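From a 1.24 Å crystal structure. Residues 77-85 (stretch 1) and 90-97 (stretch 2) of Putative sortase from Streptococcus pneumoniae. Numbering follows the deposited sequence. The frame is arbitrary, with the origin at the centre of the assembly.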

# COMPACT_ATOMS: atom_id res chain seq x y z
N ASP A 77 1.74 9.99 6.74
CA ASP A 77 0.56 9.20 7.06
C ASP A 77 -0.40 9.44 5.92
O ASP A 77 -0.99 10.52 5.81
CB ASP A 77 -0.04 9.59 8.41
CG ASP A 77 -0.88 8.46 9.03
OD1 ASP A 77 -1.08 7.40 8.38
OD2 ASP A 77 -1.35 8.64 10.17
N LEU A 78 -0.52 8.46 5.03
CA LEU A 78 -1.31 8.63 3.81
C LEU A 78 -2.47 7.66 3.76
O LEU A 78 -2.29 6.47 4.04
CB LEU A 78 -0.45 8.39 2.57
CG LEU A 78 0.57 9.44 2.19
CD1 LEU A 78 1.32 8.94 0.95
CD2 LEU A 78 -0.11 10.78 1.91
N PRO A 79 -3.65 8.14 3.37
CA PRO A 79 -4.74 7.21 3.13
C PRO A 79 -4.43 6.35 1.91
O PRO A 79 -3.74 6.81 0.98
CB PRO A 79 -5.93 8.13 2.83
CG PRO A 79 -5.30 9.38 2.27
CD PRO A 79 -3.97 9.52 2.96
N VAL A 80 -4.91 5.11 1.93
CA VAL A 80 -4.68 4.17 0.84
C VAL A 80 -6.01 3.87 0.16
O VAL A 80 -6.99 3.52 0.82
CB VAL A 80 -4.06 2.84 1.36
CG1 VAL A 80 -3.91 1.85 0.23
CG2 VAL A 80 -2.73 3.10 2.05
N TYR A 81 -6.03 4.02 -1.17
CA TYR A 81 -7.23 3.74 -1.96
C TYR A 81 -6.96 2.55 -2.86
O TYR A 81 -5.81 2.23 -3.13
CB TYR A 81 -7.59 4.95 -2.84
CG TYR A 81 -7.91 6.18 -2.03
CD1 TYR A 81 -6.92 7.08 -1.68
CD2 TYR A 81 -9.20 6.42 -1.60
CE1 TYR A 81 -7.22 8.20 -0.92
CE2 TYR A 81 -9.51 7.53 -0.85
CZ TYR A 81 -8.51 8.42 -0.50
OH TYR A 81 -8.82 9.53 0.25
N ALA A 82 -8.03 1.91 -3.33
CA ALA A 82 -7.90 0.80 -4.26
C ALA A 82 -7.41 1.27 -5.63
O ALA A 82 -7.84 2.30 -6.15
CB ALA A 82 -9.22 0.07 -4.40
N GLY A 83 -6.50 0.50 -6.22
CA GLY A 83 -5.97 0.81 -7.54
C GLY A 83 -5.00 1.97 -7.54
O GLY A 83 -4.70 2.55 -6.49
N THR A 84 -4.54 2.34 -8.73
CA THR A 84 -3.48 3.32 -8.86
C THR A 84 -3.80 4.34 -9.95
O THR A 84 -2.89 4.92 -10.54
CB THR A 84 -2.11 2.66 -9.14
OG1 THR A 84 -2.22 1.76 -10.25
CG2 THR A 84 -1.62 1.88 -7.92
N ALA A 85 -5.08 4.55 -10.21
CA ALA A 85 -5.51 5.55 -11.18
C ALA A 85 -4.97 6.94 -10.83
O ALA A 85 -4.68 7.23 -9.68
CB ALA A 85 -7.03 5.57 -11.29
N GLN A 90 -3.37 11.39 -6.85
CA GLN A 90 -3.47 12.81 -6.51
C GLN A 90 -3.95 13.00 -5.08
O GLN A 90 -3.66 14.03 -4.45
CB GLN A 90 -4.41 13.53 -7.49
CG GLN A 90 -3.83 13.67 -8.88
CD GLN A 90 -4.76 14.39 -9.84
OE1 GLN A 90 -5.92 14.01 -9.99
NE2 GLN A 90 -4.25 15.42 -10.50
N GLN A 91 -4.67 12.01 -4.56
CA GLN A 91 -5.31 12.11 -3.26
C GLN A 91 -4.53 11.43 -2.12
O GLN A 91 -4.66 11.82 -0.96
CB GLN A 91 -6.74 11.56 -3.34
CG GLN A 91 -7.66 12.36 -4.26
CD GLN A 91 -9.03 11.73 -4.43
OE1 GLN A 91 -9.17 10.51 -4.40
NE2 GLN A 91 -10.04 12.57 -4.62
N GLY A 92 -3.72 10.43 -2.45
CA GLY A 92 -2.99 9.69 -1.42
C GLY A 92 -2.19 8.57 -2.04
O GLY A 92 -1.61 8.75 -3.11
N ALA A 93 -2.16 7.43 -1.37
CA ALA A 93 -1.48 6.25 -1.90
C ALA A 93 -2.49 5.32 -2.56
O ALA A 93 -3.68 5.29 -2.18
CB ALA A 93 -0.74 5.52 -0.78
N GLY A 94 -2.02 4.54 -3.53
CA GLY A 94 -2.86 3.56 -4.20
C GLY A 94 -2.34 2.15 -4.01
O GLY A 94 -1.14 1.90 -4.06
N HIS A 95 -3.24 1.21 -3.81
CA HIS A 95 -2.86 -0.19 -3.73
C HIS A 95 -2.70 -0.75 -5.14
O HIS A 95 -3.57 -0.57 -5.99
CB HIS A 95 -3.94 -0.96 -2.97
CG HIS A 95 -3.73 -2.44 -2.99
ND1 HIS A 95 -4.40 -3.28 -3.85
CD2 HIS A 95 -2.88 -3.22 -2.28
CE1 HIS A 95 -3.98 -4.51 -3.67
NE2 HIS A 95 -3.06 -4.51 -2.72
N LEU A 96 -1.58 -1.43 -5.38
CA LEU A 96 -1.30 -2.00 -6.69
C LEU A 96 -2.13 -3.26 -6.95
O LEU A 96 -1.90 -4.31 -6.34
CB LEU A 96 0.19 -2.29 -6.84
CG LEU A 96 0.72 -2.69 -8.22
CD1 LEU A 96 0.42 -1.62 -9.27
CD2 LEU A 96 2.21 -2.96 -8.17
N GLU A 97 -3.09 -3.16 -7.86
CA GLU A 97 -3.96 -4.29 -8.14
C GLU A 97 -3.14 -5.45 -8.70
O GLU A 97 -2.22 -5.25 -9.49
CB GLU A 97 -5.08 -3.89 -9.11
CG GLU A 97 -6.13 -4.99 -9.30
CD GLU A 97 -7.37 -4.52 -10.05
OE1 GLU A 97 -7.39 -3.37 -10.54
OE2 GLU A 97 -8.33 -5.32 -10.14
O HOH W 1 -7.33 11.69 0.42
O HOH W 2 -3.33 -0.89 -9.82

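The two stretches pair as parallel strands, and three backbone hydrogen bonds fix the register. A93 N donates to P79 O (2.9 Å, N-H...O angle 163°), Y81 N to A93 O (2.9 Å, 165°) and H95 N to Y81 O (2.8 Å, 164°); the near-linear angles make each assignment secure. Two CA-H...O contacts supplement them: V80 CA to A93 O and G94 CA to Y81 O, both 3.4 Å.

The pairing decides which side chains share a face of the sheet; their rotamers then decide what they touch. V80 and A93 lie on the same face of the sheet, where V80, with chi1 at 177° (t), brings CG2 to 4.2 Å from A93 CB and CG1 to 4.3 Å from H95 CB. L78 (m, t) adds CD1 at 4.4 Å from A93 CB, so the small A93 side chain has apolar neighbours from two residues. H95 shares the face of V80, but its t rotamer (chi1 173°) leads the imidazole away from stretch 1, and both ring nitrogens are hydrogen-bonded elsewhere in the structure.

Y81 is on the opposite face. With chi1 at -61° (m) and chi2 at 90°, its ring reaches back toward the start of stretch 2, placing CE1 4.2 Å from Q91 CB, while Q91 OE1 lies over one ring face. Water 1 bridges the tyrosine hydroxyl to the Q91 backbone: it lies 2.6 Å from Y81 OH and donates to Q91 O at 3.0 Å.

At G92 and G94 the neighbouring backbone leaves no room for a side chain. An ideal CB on G92 would lie 2.7 Å from P79 O, and one on G94 2.3 Å from G83 O; both would clash. G83 has positive phi (74°), which itself favours glycine.

Beyond the strand pairing, T84 adopts p (chi1 52°). Its CG2 packs 3.7 Å from H95 O and 4.3 Å from L96 CD1, while OG1 lies 2.9 Å from water 2, which accepts from E97 N at 3.0 Å.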